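Local coordinates for hypothetical protein (Sus scrofa, PDB 3WOC) that binds heparin as a prostate-derived glycoprotein of boar sperm and probably recognises sugars through its jacalin-like lectin domain, at residues F104-N109 and I130-G135; H69-Y74 and G112-G117; L81-L86 and S93-L98; F14-D19 and E116-Q121; T22-I27 and I40-G45. All blocks are in the same frame, centred on the assembly; numbering follows the deposited sequence.

Contact 1 (F104-N109 and I130-G135); sequences FFAAPN and IGFTWG. With GOL (glycerol), chain P.
Pro108 sits over one face of the Trp134 indole. Its CD lies 3.7 Å from the centroid of the six-membered ring of Trp134 and 13° off the ring normal, a well-centred CH-pi contact, while Pro108 CB reaches CG of the indole at 3.7 Å. The carbonyl carbon of Ala107 covers the same face nearer the rim. Next along, Ala106 CB packs 3.6 Å from CD2 of Phe132, with CZ2 of Trp134 a little farther off. Phe104 then crosses Phe132 at about a right angle, CE2 to CE2 at 4.1 Å, and its CZ meets CG2 of Ile130. These are side-chain contacts between edge strands of two different sheets in the beta-prism: the axes of 104-106 and 130-135 come no nearer than 9.1 Å, with no direct hydrogen bond between the two segments. A glycerol, probably from the crystallisation liquor, bridges part of that spacing. Trp134 NE1 donates to its O2 at 2.8 Å, at the indole edge, and Phe132 N to its O1 at 3.3 Å; a weak bond from O3 reaches Ala107 O. Trp134 CG is anti to its own carbonyl carbon (chi1 -49°), which starts the indole beside the backbone N. Farther out, Ile73 is backbone-bonded to Ala106 and packs against both Phe132 and Trp134. Leu81 touches Phe104 and Ile130 at the other end, and Gln113 packs on both Pro108 and Trp134.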
# COMPACT_ATOMS: atom_id res chain seq x y z
N PHE A 104 12.34 -6.38 -0.20
CA PHE A 104 12.52 -5.13 0.53
C PHE A 104 11.79 -5.14 1.87
O PHE A 104 10.86 -5.92 2.07
CB PHE A 104 12.12 -3.91 -0.33
CG PHE A 104 10.63 -3.74 -0.52
CD1 PHE A 104 9.99 -4.21 -1.66
CD2 PHE A 104 9.86 -3.06 0.44
CE1 PHE A 104 8.62 -4.04 -1.84
CE2 PHE A 104 8.49 -2.88 0.26
CZ PHE A 104 7.87 -3.37 -0.88
N PHE A 105 12.24 -4.29 2.79
CA PHE A 105 11.60 -4.15 4.10
C PHE A 105 11.37 -2.68 4.44
O PHE A 105 12.30 -1.87 4.43
CB PHE A 105 12.45 -4.83 5.18
CG PHE A 105 11.84 -4.76 6.56
CD1 PHE A 105 10.72 -5.53 6.88
CD2 PHE A 105 12.40 -3.95 7.54
CE1 PHE A 105 10.16 -5.47 8.16
CE2 PHE A 105 11.85 -3.89 8.82
CZ PHE A 105 10.73 -4.65 9.13
N ALA A 106 10.12 -2.34 4.73
CA ALA A 106 9.73 -0.97 5.04
C ALA A 106 9.33 -0.85 6.51
O ALA A 106 8.51 -1.62 7.00
CB ALA A 106 8.59 -0.53 4.14
N ALA A 107 9.93 0.12 7.19
CA ALA A 107 9.66 0.38 8.60
C ALA A 107 9.91 1.86 8.88
O ALA A 107 10.74 2.48 8.22
CB ALA A 107 10.56 -0.49 9.47
N PRO A 108 9.18 2.42 9.87
CA PRO A 108 9.38 3.83 10.24
C PRO A 108 10.77 4.08 10.81
O PRO A 108 11.45 3.14 11.23
CB PRO A 108 8.31 4.06 11.31
CG PRO A 108 8.01 2.72 11.85
CD PRO A 108 8.12 1.80 10.69
N ASN A 109 11.19 5.34 10.82
CA ASN A 109 12.48 5.70 11.40
C ASN A 109 12.40 5.74 12.92
O ASN A 109 13.37 5.44 13.61
CB ASN A 109 12.97 7.05 10.87
CG ASN A 109 14.44 7.02 10.50
OD1 ASN A 109 15.29 7.53 11.24
ND2 ASN A 109 14.75 6.42 9.36
N ILE A 130 6.55 1.80 -4.98
CA ILE A 130 5.76 2.06 -3.78
C ILE A 130 6.59 2.63 -2.63
O ILE A 130 7.74 2.23 -2.41
CB ILE A 130 4.93 0.81 -3.34
CG1 ILE A 130 3.82 1.22 -2.35
CG2 ILE A 130 5.84 -0.30 -2.80
CD1 ILE A 130 2.66 0.23 -2.24
N GLY A 131 6.00 3.59 -1.92
CA GLY A 131 6.62 4.19 -0.75
C GLY A 131 5.62 4.40 0.37
O GLY A 131 4.40 4.37 0.14
N PHE A 132 6.13 4.63 1.57
CA PHE A 132 5.30 4.67 2.77
C PHE A 132 5.62 5.85 3.67
O PHE A 132 6.79 6.17 3.89
CB PHE A 132 5.44 3.35 3.54
CG PHE A 132 5.25 2.14 2.69
CD1 PHE A 132 3.97 1.71 2.35
CD2 PHE A 132 6.35 1.44 2.20
CE1 PHE A 132 3.80 0.59 1.54
CE2 PHE A 132 6.17 0.32 1.40
CZ PHE A 132 4.90 -0.11 1.07
N THR A 133 4.58 6.49 4.18
CA THR A 133 4.72 7.58 5.15
C THR A 133 4.24 7.13 6.53
O THR A 133 3.20 6.48 6.66
CB THR A 133 3.96 8.87 4.72
OG1 THR A 133 2.57 8.73 5.01
CG2 THR A 133 4.15 9.15 3.23
N TRP A 134 5.02 7.47 7.55
CA TRP A 134 4.81 6.96 8.90
C TRP A 134 4.56 8.09 9.88
O TRP A 134 4.99 9.23 9.65
CB TRP A 134 6.03 6.14 9.34
CG TRP A 134 6.47 5.10 8.33
CD1 TRP A 134 7.37 5.28 7.31
CD2 TRP A 134 6.02 3.74 8.23
NE1 TRP A 134 7.51 4.11 6.60
CE2 TRP A 134 6.70 3.15 7.14
CE3 TRP A 134 5.12 2.96 8.97
CZ2 TRP A 134 6.50 1.82 6.76
CZ3 TRP A 134 4.93 1.64 8.60
CH2 TRP A 134 5.61 1.08 7.50
N GLY A 135 3.87 7.79 10.98
CA GLY A 135 3.61 8.78 12.02
C GLY A 135 3.04 8.19 13.29
O GLY A 135 2.52 7.07 13.28
C1 GOL P . 10.53 4.12 2.86
O1 GOL P . 9.36 4.22 2.05
C2 GOL P . 10.16 4.05 4.34
O2 GOL P . 9.19 3.06 4.58
C3 GOL P . 11.39 3.75 5.18
O3 GOL P . 11.55 4.79 6.12

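Contact 2 (H69-Y74 and G112-G117); sequences HIISIY and GQVLEG
Leu115 and Ile70 lie side by side, pointing the same way. From the start of the Leu115 side chain, CB touches CB of Ile70 at 3.7 Å. CG stands anti to the backbone N (chi1 -170°), and the two methyls follow from it. CD2 touches Ile70, 3.9 Å from its CB and almost as near CG1 and CG2. Both methyls, CD1 and CD2 of Leu115, meet CD1 of Ile73 at 4.0 Å, where the side chains cross at about a right angle. One residue earlier, Val114 puts CG1 against CB of His69 at 3.5 Å and against CG2 of Ile71, while its CG2 lies by the His69 ring. Strands 70-77 and 114-122 belong to different sheets of the beta-prism, and their short segments here cross at 88°, so no extended pairing can form. Instead Leu115 N donates to Ile70 O at 2.9 Å and 165°. A water completes the crossing, accepting from Ile70 N and donating to Leu115 O, at 2.8 Å in each case. Phe132 and Trp134 of strand 127-135 pack on Leu115. The chemistry implies a joint between two sheets in which one direct bond and one water engage N and O of both Ile70 and Leu115, while largely apolar side chains, with the His69 CB and ring, make the rest of the contact.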
# COMPACT_ATOMS: atom_id res chain seq x y z
N HIS A 69 -2.53 -1.28 14.24
CA HIS A 69 -1.84 -0.46 13.23
C HIS A 69 -0.83 -1.28 12.43
O HIS A 69 -0.35 -2.30 12.91
CB HIS A 69 -1.08 0.68 13.92
CG HIS A 69 -1.93 1.56 14.77
ND1 HIS A 69 -2.86 2.43 14.24
CD2 HIS A 69 -1.98 1.74 16.11
CE1 HIS A 69 -3.46 3.09 15.22
NE2 HIS A 69 -2.94 2.69 16.36
N ILE A 70 -0.52 -0.82 11.22
CA ILE A 70 0.58 -1.38 10.43
C ILE A 70 1.88 -0.76 10.93
O ILE A 70 2.00 0.47 10.99
CB ILE A 70 0.44 -1.06 8.90
CG1 ILE A 70 -0.97 -1.36 8.36
CG2 ILE A 70 1.55 -1.76 8.08
CD1 ILE A 70 -1.34 -2.82 8.25
N ILE A 71 2.85 -1.59 11.30
CA ILE A 71 4.14 -1.07 11.80
C ILE A 71 5.35 -1.42 10.93
O ILE A 71 6.40 -0.80 11.05
CB ILE A 71 4.38 -1.40 13.31
CG1 ILE A 71 4.20 -2.90 13.60
CG2 ILE A 71 3.46 -0.57 14.19
CD1 ILE A 71 5.49 -3.69 13.55
N SER A 72 5.21 -2.43 10.06
CA SER A 72 6.26 -2.75 9.07
C SER A 72 5.71 -3.44 7.83
O SER A 72 4.63 -4.03 7.85
CB SER A 72 7.40 -3.56 9.70
OG SER A 72 6.99 -4.87 10.04
N ILE A 73 6.46 -3.35 6.73
CA ILE A 73 6.02 -3.91 5.45
C ILE A 73 7.16 -4.61 4.71
O ILE A 73 8.14 -3.99 4.31
CB ILE A 73 5.36 -2.83 4.54
CG1 ILE A 73 4.11 -2.26 5.23
CG2 ILE A 73 4.99 -3.42 3.17
CD1 ILE A 73 3.64 -0.94 4.69
N TYR A 74 7.01 -5.92 4.54
CA TYR A 74 7.92 -6.70 3.71
C TYR A 74 7.28 -6.90 2.34
O TYR A 74 6.08 -7.13 2.24
CB TYR A 74 8.25 -8.04 4.38
CG TYR A 74 8.72 -9.15 3.45
CD1 TYR A 74 7.91 -10.24 3.17
CD2 TYR A 74 9.99 -9.10 2.85
CE1 TYR A 74 8.32 -11.26 2.32
CE2 TYR A 74 10.41 -10.13 1.99
CZ TYR A 74 9.57 -11.20 1.74
OH TYR A 74 9.96 -12.22 0.91
N GLY A 112 7.45 3.36 17.41
CA GLY A 112 6.20 3.91 17.92
C GLY A 112 5.32 4.43 16.80
O GLY A 112 4.09 4.44 16.92
N GLN A 113 5.95 4.87 15.71
CA GLN A 113 5.24 5.34 14.52
C GLN A 113 4.55 4.19 13.80
O GLN A 113 4.98 3.03 13.87
CB GLN A 113 6.19 6.04 13.56
CG GLN A 113 6.72 7.37 14.06
CD GLN A 113 7.62 8.05 13.04
OE1 GLN A 113 8.46 7.41 12.41
NE2 GLN A 113 7.44 9.35 12.89
N VAL A 114 3.47 4.53 13.10
CA VAL A 114 2.66 3.55 12.37
C VAL A 114 2.37 4.08 10.97
O VAL A 114 2.58 5.26 10.69
CB VAL A 114 1.34 3.21 13.12
CG1 VAL A 114 1.61 2.81 14.56
CG2 VAL A 114 0.34 4.38 13.06
N LEU A 115 1.89 3.21 10.09
CA LEU A 115 1.55 3.59 8.73
C LEU A 115 0.33 4.50 8.72
O LEU A 115 -0.71 4.16 9.29
CB LEU A 115 1.29 2.34 7.87
CG LEU A 115 1.14 2.50 6.35
CD1 LEU A 115 2.50 2.74 5.70
CD2 LEU A 115 0.47 1.28 5.75
N GLU A 116 0.47 5.66 8.09
CA GLU A 116 -0.66 6.59 7.95
C GLU A 116 -0.83 7.12 6.53
O GLU A 116 -1.70 7.95 6.27
CB GLU A 116 -0.60 7.73 8.99
CG GLU A 116 0.73 8.47 9.10
CD GLU A 116 0.77 9.48 10.25
OE1 GLU A 116 1.48 10.50 10.13
OE2 GLU A 116 0.10 9.25 11.29
N GLY A 117 -0.01 6.61 5.61
CA GLY A 117 -0.10 6.97 4.20
C GLY A 117 0.75 6.12 3.27
O GLY A 117 1.63 5.39 3.70
O HOH W 1 -1.37 1.74 10.56

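Contact 3 (L81-L86 and S93-L98); sequences LQHVTL and SASFGL
Val84 and Phe96 exchange two backbone hydrogen bonds, Val84 N to Phe96 O at 2.9 Å and Phe96 N to Val84 O at 2.8 Å. Leu86 and Ala94 form the next hydrogen-bonded pair, with Thr85 and Ser95 as the non-hydrogen-bonded pair between them. CA-H...O contacts fill in between these bonds, among them Thr85 CA to Ala94 O and Ser93 CA to Leu86 O, the latter at 3.1 Å. Together they make the antiparallel hairpin of strands 81-88 and 93-97, one edge of a four-stranded sheet of the beta-prism. At its start Gln82 and His83 both face Arg76 of strand 70-77 in a classic beta bulge. The side-chain hydrogen bond comes from His83, whose CG is anti to the backbone N (chi1 173°). ND1 donates to Gly97 O at 3.2 Å and 169°. The acceptor lies close to the imidazole plane, yet the nitrogen meets the carbonyl from above the carbonyl plane. Next to ND1 on the ring edge, CE1 rests 3.6 Å from CB of Ser95, close to the imidazole plane. Apolar contacts gather on the face that carries Val84, Leu86, Ala94 and Phe96. There Leu86 crosses Phe96 at about a right angle and sets CD1 3.6 Å from CE2 of the ring, while Val84 CG1 approaches CD2 at 4.2 Å. Ile27 and Leu62, from another sheet of the prism, pack on Leu86 and Phe96. On the other face Ser95 OG lies 3.5 Å from CB of Thr85.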
# COMPACT_ATOMS: atom_id res chain seq x y z
N LEU A 81 5.27 -4.25 -8.70
CA LEU A 81 5.12 -4.71 -7.32
C LEU A 81 4.41 -6.07 -7.34
O LEU A 81 3.29 -6.18 -7.85
CB LEU A 81 4.33 -3.70 -6.50
CG LEU A 81 4.03 -4.03 -5.03
CD1 LEU A 81 5.30 -4.04 -4.19
CD2 LEU A 81 3.02 -3.04 -4.48
N GLN A 82 5.09 -7.08 -6.80
CA GLN A 82 4.60 -8.46 -6.81
C GLN A 82 3.85 -8.82 -5.54
O GLN A 82 2.72 -9.30 -5.58
CB GLN A 82 5.76 -9.45 -6.99
CG GLN A 82 6.39 -9.48 -8.37
CD GLN A 82 5.52 -10.16 -9.42
OE1 GLN A 82 4.56 -10.86 -9.09
NE2 GLN A 82 5.87 -9.95 -10.68
N HIS A 83 4.49 -8.58 -4.40
CA HIS A 83 4.03 -9.09 -3.12
C HIS A 83 4.19 -8.04 -2.03
O HIS A 83 5.17 -7.30 -1.99
CB HIS A 83 4.81 -10.36 -2.77
CG HIS A 83 4.53 -10.89 -1.40
ND1 HIS A 83 3.45 -11.69 -1.12
CD2 HIS A 83 5.20 -10.73 -0.23
CE1 HIS A 83 3.46 -12.01 0.17
NE2 HIS A 83 4.51 -11.44 0.73
N VAL A 84 3.19 -7.99 -1.14
CA VAL A 84 3.27 -7.20 0.08
C VAL A 84 2.71 -8.01 1.25
O VAL A 84 1.63 -8.59 1.15
CB VAL A 84 2.55 -5.82 -0.09
CG1 VAL A 84 1.71 -5.46 1.11
CG2 VAL A 84 3.57 -4.73 -0.38
N THR A 85 3.48 -8.09 2.33
CA THR A 85 2.96 -8.58 3.61
C THR A 85 3.08 -7.50 4.68
O THR A 85 4.17 -7.03 5.01
CB THR A 85 3.59 -9.92 4.09
OG1 THR A 85 3.46 -10.03 5.52
CG2 THR A 85 5.04 -10.01 3.74
N LEU A 86 1.92 -7.11 5.21
CA LEU A 86 1.81 -6.07 6.22
C LEU A 86 1.80 -6.70 7.60
O LEU A 86 1.05 -7.65 7.84
CB LEU A 86 0.52 -5.28 6.02
CG LEU A 86 0.14 -4.87 4.59
CD1 LEU A 86 -1.35 -4.70 4.50
CD2 LEU A 86 0.85 -3.60 4.16
N SER A 93 -0.22 -10.71 10.49
CA SER A 93 0.34 -10.40 9.18
C SER A 93 -0.65 -10.78 8.08
O SER A 93 -1.43 -11.72 8.23
CB SER A 93 1.70 -11.07 8.97
OG SER A 93 1.58 -12.46 8.75
N ALA A 94 -0.62 -10.03 6.98
CA ALA A 94 -1.51 -10.26 5.85
C ALA A 94 -0.75 -10.20 4.53
O ALA A 94 -0.24 -9.14 4.16
CB ALA A 94 -2.66 -9.27 5.87
N SER A 95 -0.67 -11.34 3.85
CA SER A 95 0.08 -11.45 2.60
C SER A 95 -0.79 -11.25 1.37
O SER A 95 -1.87 -11.83 1.25
CB SER A 95 0.80 -12.80 2.52
OG SER A 95 1.88 -12.85 3.44
N PHE A 96 -0.30 -10.42 0.45
CA PHE A 96 -0.98 -10.13 -0.81
C PHE A 96 0.00 -10.32 -1.96
O PHE A 96 1.15 -9.91 -1.86
CB PHE A 96 -1.51 -8.69 -0.83
CG PHE A 96 -2.35 -8.32 0.37
CD1 PHE A 96 -3.73 -8.44 0.33
CD2 PHE A 96 -1.75 -7.84 1.53
CE1 PHE A 96 -4.51 -8.09 1.44
CE2 PHE A 96 -2.52 -7.50 2.64
CZ PHE A 96 -3.90 -7.62 2.60
N GLY A 97 -0.46 -10.93 -3.04
CA GLY A 97 0.36 -11.11 -4.25
C GLY A 97 1.33 -12.27 -4.23
O GLY A 97 1.45 -12.99 -3.23
N LEU A 98 2.04 -12.45 -5.34
CA LEU A 98 2.96 -13.57 -5.52
C LEU A 98 4.39 -13.21 -5.10
O LEU A 98 4.92 -12.17 -5.49
CB LEU A 98 2.94 -14.03 -6.99
CG LEU A 98 3.81 -15.19 -7.47
CD1 LEU A 98 3.32 -16.53 -6.92
CD2 LEU A 98 3.84 -15.22 -8.99

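Contact 4 (F14-D19 and E116-Q121); sequences FITSKD and EGVYGQ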
# COMPACT_ATOMS: atom_id res chain seq x y z
N PHE A 14 0.67 8.62 -7.50
CA PHE A 14 -0.34 8.84 -6.48
C PHE A 14 0.27 9.14 -5.12
O PHE A 14 1.42 8.78 -4.84
CB PHE A 14 -1.30 7.64 -6.39
CG PHE A 14 -0.70 6.41 -5.76
CD1 PHE A 14 -0.80 6.19 -4.38
CD2 PHE A 14 -0.06 5.45 -6.54
CE1 PHE A 14 -0.25 5.06 -3.79
CE2 PHE A 14 0.49 4.31 -5.96
CZ PHE A 14 0.39 4.12 -4.58
N ILE A 15 -0.51 9.82 -4.29
CA ILE A 15 -0.19 10.05 -2.88
C ILE A 15 -1.49 10.02 -2.08
O ILE A 15 -2.47 10.67 -2.45
CB ILE A 15 0.63 11.38 -2.65
CG1 ILE A 15 0.76 11.72 -1.16
CG2 ILE A 15 0.00 12.56 -3.40
CD1 ILE A 15 2.00 11.18 -0.48
N THR A 16 -1.50 9.23 -1.02
CA THR A 16 -2.63 9.22 -0.09
C THR A 16 -2.09 9.21 1.34
O THR A 16 -1.09 8.56 1.63
CB THR A 16 -3.61 8.04 -0.35
OG1 THR A 16 -4.61 8.00 0.67
CG2 THR A 16 -2.90 6.70 -0.41
N SER A 17 -2.76 9.97 2.21
CA SER A 17 -2.30 10.14 3.58
C SER A 17 -3.46 10.47 4.52
O SER A 17 -4.53 10.90 4.07
CB SER A 17 -1.24 11.24 3.66
OG SER A 17 -0.44 11.09 4.81
N LYS A 18 -3.24 10.25 5.81
CA LYS A 18 -4.21 10.57 6.86
C LYS A 18 -4.76 11.97 6.63
O LYS A 18 -4.05 12.97 6.80
CB LYS A 18 -3.55 10.47 8.23
CG LYS A 18 -4.51 10.26 9.40
CD LYS A 18 -3.76 9.98 10.69
CE LYS A 18 -3.12 11.24 11.26
NZ LYS A 18 -2.17 10.92 12.36
N ASP A 19 -6.02 12.02 6.19
CA ASP A 19 -6.69 13.27 5.79
C ASP A 19 -6.52 14.37 6.83
O ASP A 19 -5.97 15.43 6.54
CB ASP A 19 -8.18 13.02 5.48
CG ASP A 19 -8.80 11.93 6.36
OD1 ASP A 19 -8.39 11.77 7.54
OD2 ASP A 19 -9.72 11.22 5.88
N GLU A 116 0.47 5.66 8.09
CA GLU A 116 -0.66 6.59 7.95
C GLU A 116 -0.83 7.12 6.53
O GLU A 116 -1.70 7.95 6.27
CB GLU A 116 -0.60 7.73 8.99
CG GLU A 116 0.73 8.47 9.10
CD GLU A 116 0.77 9.48 10.25
OE1 GLU A 116 1.48 10.50 10.13
OE2 GLU A 116 0.10 9.25 11.29
N GLY A 117 -0.01 6.61 5.61
CA GLY A 117 -0.10 6.97 4.20
C GLY A 117 0.75 6.12 3.27
O GLY A 117 1.63 5.39 3.70
N VAL A 118 0.47 6.24 1.97
CA VAL A 118 1.21 5.53 0.93
C VAL A 118 1.29 6.36 -0.36
O VAL A 118 0.35 7.09 -0.72
CB VAL A 118 0.64 4.08 0.68
CG1 VAL A 118 -0.87 4.06 0.67
CG2 VAL A 118 1.20 3.45 -0.60
N TYR A 119 2.43 6.27 -1.04
CA TYR A 119 2.64 6.94 -2.32
C TYR A 119 3.30 5.97 -3.30
O TYR A 119 3.88 4.96 -2.89
CB TYR A 119 3.47 8.22 -2.15
CG TYR A 119 4.87 8.01 -1.61
CD1 TYR A 119 5.96 7.92 -2.46
CD2 TYR A 119 5.09 7.90 -0.23
CE1 TYR A 119 7.24 7.73 -1.97
CE2 TYR A 119 6.38 7.70 0.27
CZ TYR A 119 7.45 7.62 -0.61
OH TYR A 119 8.72 7.42 -0.13
N GLY A 120 3.22 6.27 -4.58
CA GLY A 120 3.83 5.39 -5.56
C GLY A 120 3.63 5.73 -7.02
O GLY A 120 3.06 6.77 -7.37
N GLN A 121 4.11 4.82 -7.85
CA GLN A 121 4.09 4.93 -9.30
C GLN A 121 3.34 3.71 -9.86
O GLN A 121 3.54 2.59 -9.39
CB GLN A 121 5.53 4.95 -9.82
CG GLN A 121 5.69 5.07 -11.33
CD GLN A 121 7.11 4.79 -11.78
OE1 GLN A 121 7.80 5.68 -12.29
NE2 GLN A 121 7.57 3.55 -11.59
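Strands 12-17 and 114-122 are the two inner strands of one antiparallel four-stranded sheet of the beta-prism, and they pair here from Phe14 with Gly120 to Ser17 with Gly117. Phe14 and Gly120 trade backbone bonds, as do Thr16 and Val118, whose N-to-O distances are 2.8 Å both ways. Phe14 CG takes the crowded position between its backbone N and carbonyl carbon (chi1 73°), and the ring lies across the neighbouring strand. Gly120 N stands 3.5 Å above the centre of that ring while donating to Phe14 O, with Tyr119 C over the same face toward the rim. Val118 CG2 meets CE1 of the ring at 3.9 Å, and its CG1 packs side by side with CG2 of Thr16 at 3.5 Å. That face of the sheet is turned to strand 37-44: Ile40 lies against Phe14, and Thr16 OG1 is hydrogen-bonded to Tyr44 OH. On the other face, Ile15 CD1 rests against CB of Tyr119 at 3.7 Å. Beyond the paired strand, Lys18 N still donates to Glu116 O at 2.8 Å. Glu116 and Gly117 form a classic beta bulge against Thr133 on the far side of their strand. Lys18 bends at chi3 (75°), which sets CE, and its NZ closes a salt bridge at 3.0 Å with Glu116 OE2, meeting that oxygen from above the carboxylate plane.

Contact 5 (T22-I27 and I40-G45); sequences TGITGI and IQVRYG
The Tyr44 ring carries CG2 of Val42 on one face, 3.7 Å above the plane and toward the rim, and has Thr22 O at its edge. Ile24 runs alongside Tyr44 and brings CG1 to 3.8 Å from CE1 of the ring; the same CG1 lies 3.6 Å from CG2 of Val42. The Arg43 guanidinium, on the opposite face of the strand pair, grips Thr25 side-on with two nitrogens. Its NE donates to Thr25 OG1 at 2.9 Å, with that oxygen tilted out of the guanidinium plane, and NH2 donates to Thr25 O at 3.2 Å from above the carbonyl plane. A bend at chi3 of Arg43 (61°) places NE for this grip. Thr25 OG1, set between its backbone N and carbonyl carbon (chi1 56°), donates in turn to Gly45 O at 2.6 Å, so the hydroxyl links the arginine to the backbone where the strand runs out. Backbone bonds join the strands: Thr25 N to Arg43 O at 2.8 Å and Arg43 N to Gly26 O at 3.1 Å. The pair is the hairpin of strands 24-31 and 37-44, the two inner strands of their beta-prism sheet. Strand 58-63 flanks it beyond Ile27, which packs on Leu62, and strand 47-53 lies beyond Gln41 and Val42, bonded through Ser49. Strand 12-17 of another sheet comes up against the pair as well, its Thr16 packing on Val42.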
# COMPACT_ATOMS: atom_id res chain seq x y z
N THR A 22 -9.35 10.11 11.26
CA THR A 22 -8.85 8.85 11.79
C THR A 22 -7.77 8.27 10.88
O THR A 22 -7.79 8.47 9.66
CB THR A 22 -10.00 7.83 11.98
OG1 THR A 22 -11.13 8.49 12.57
CG2 THR A 22 -9.58 6.66 12.87
N GLY A 23 -6.82 7.57 11.49
CA GLY A 23 -5.75 6.89 10.77
C GLY A 23 -6.25 5.65 10.06
O GLY A 23 -7.46 5.38 10.03
N ILE A 24 -5.32 4.90 9.49
CA ILE A 24 -5.62 3.71 8.68
C ILE A 24 -6.31 2.63 9.51
O ILE A 24 -5.82 2.22 10.56
CB ILE A 24 -4.34 3.14 8.01
CG1 ILE A 24 -3.69 4.21 7.11
CG2 ILE A 24 -4.65 1.85 7.24
CD1 ILE A 24 -2.44 3.76 6.38
N THR A 25 -7.47 2.19 9.02
CA THR A 25 -8.28 1.17 9.69
C THR A 25 -8.41 -0.09 8.83
O THR A 25 -8.93 -1.11 9.28
CB THR A 25 -9.69 1.71 10.01
OG1 THR A 25 -10.32 2.19 8.81
CG2 THR A 25 -9.62 2.84 11.03
N GLY A 26 -7.93 -0.01 7.59
CA GLY A 26 -8.00 -1.12 6.66
C GLY A 26 -7.20 -0.88 5.40
O GLY A 26 -6.80 0.25 5.10
N ILE A 27 -6.97 -1.95 4.65
CA ILE A 27 -6.16 -1.89 3.43
C ILE A 27 -6.74 -2.84 2.38
O ILE A 27 -7.05 -4.00 2.67
CB ILE A 27 -4.67 -2.20 3.74
CG1 ILE A 27 -3.72 -1.34 2.88
CG2 ILE A 27 -4.38 -3.70 3.67
CD1 ILE A 27 -3.58 -1.76 1.41
N ILE A 40 -3.98 -0.20 -5.02
CA ILE A 40 -4.35 -0.27 -3.61
C ILE A 40 -5.43 0.74 -3.22
O ILE A 40 -5.72 1.69 -3.96
CB ILE A 40 -3.14 -0.17 -2.61
CG1 ILE A 40 -2.63 1.28 -2.47
CG2 ILE A 40 -2.05 -1.21 -2.94
CD1 ILE A 40 -1.43 1.63 -3.32
N GLN A 41 -6.02 0.50 -2.06
CA GLN A 41 -7.01 1.39 -1.49
C GLN A 41 -6.84 1.33 0.02
O GLN A 41 -6.64 0.26 0.60
CB GLN A 41 -8.41 0.96 -1.91
CG GLN A 41 -9.41 2.10 -2.00
CD GLN A 41 -10.70 1.71 -2.72
OE1 GLN A 41 -10.82 0.62 -3.29
NE2 GLN A 41 -11.67 2.61 -2.71
N VAL A 42 -6.89 2.50 0.66
CA VAL A 42 -6.69 2.59 2.10
C VAL A 42 -7.94 3.20 2.76
O VAL A 42 -8.49 4.17 2.26
CB VAL A 42 -5.38 3.38 2.44
CG1 VAL A 42 -5.26 4.64 1.60
CG2 VAL A 42 -5.27 3.70 3.92
N ARG A 43 -8.38 2.60 3.86
CA ARG A 43 -9.54 3.12 4.59
C ARG A 43 -9.12 3.97 5.78
O ARG A 43 -8.41 3.50 6.67
CB ARG A 43 -10.47 1.99 5.04
CG ARG A 43 -11.85 2.47 5.49
CD ARG A 43 -12.71 1.32 5.96
NE ARG A 43 -12.12 0.62 7.10
CZ ARG A 43 -12.73 -0.31 7.82
NH1 ARG A 43 -13.97 -0.67 7.54
NH2 ARG A 43 -12.09 -0.88 8.84
N TYR A 44 -9.58 5.22 5.79
CA TYR A 44 -9.35 6.14 6.89
C TYR A 44 -10.67 6.31 7.65
O TYR A 44 -11.64 6.83 7.10
CB TYR A 44 -8.86 7.50 6.38
CG TYR A 44 -7.59 7.45 5.55
CD1 TYR A 44 -6.34 7.35 6.16
CD2 TYR A 44 -7.65 7.54 4.16
CE1 TYR A 44 -5.17 7.32 5.40
CE2 TYR A 44 -6.49 7.51 3.39
CZ TYR A 44 -5.26 7.40 4.02
OH TYR A 44 -4.11 7.37 3.26
N GLY A 45 -10.69 5.86 8.90
CA GLY A 45 -11.93 5.79 9.67
C GLY A 45 -12.84 4.73 9.07
O GLY A 45 -12.56 3.54 9.17

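Contacts 3, 4 and 5 each pair strands within one of the three sheets of the beta-prism; backbone bonds carry them, and each turns one face inward. Contacts 1 and 2 instead join the sheet of strands 70-77 and 102-106 to that of 114-122 and 127-135. Contacts 2 to 5 are partly buried; contact 1 alone is a surface contact, of aromatic rings with proline, alanine and isoleucine, with a glycerol bound beside it, while contact 2 is largely aliphatic and water-bridged. Contacts 2 and 4 share Glu116 and Gly117. Contact 5 touches contacts 3 and 4 through buried side chains from a different sheet. Contacts 4 and 5 add charge: a Lys-Glu salt bridge in one, an arginine gripping a threonine in the other.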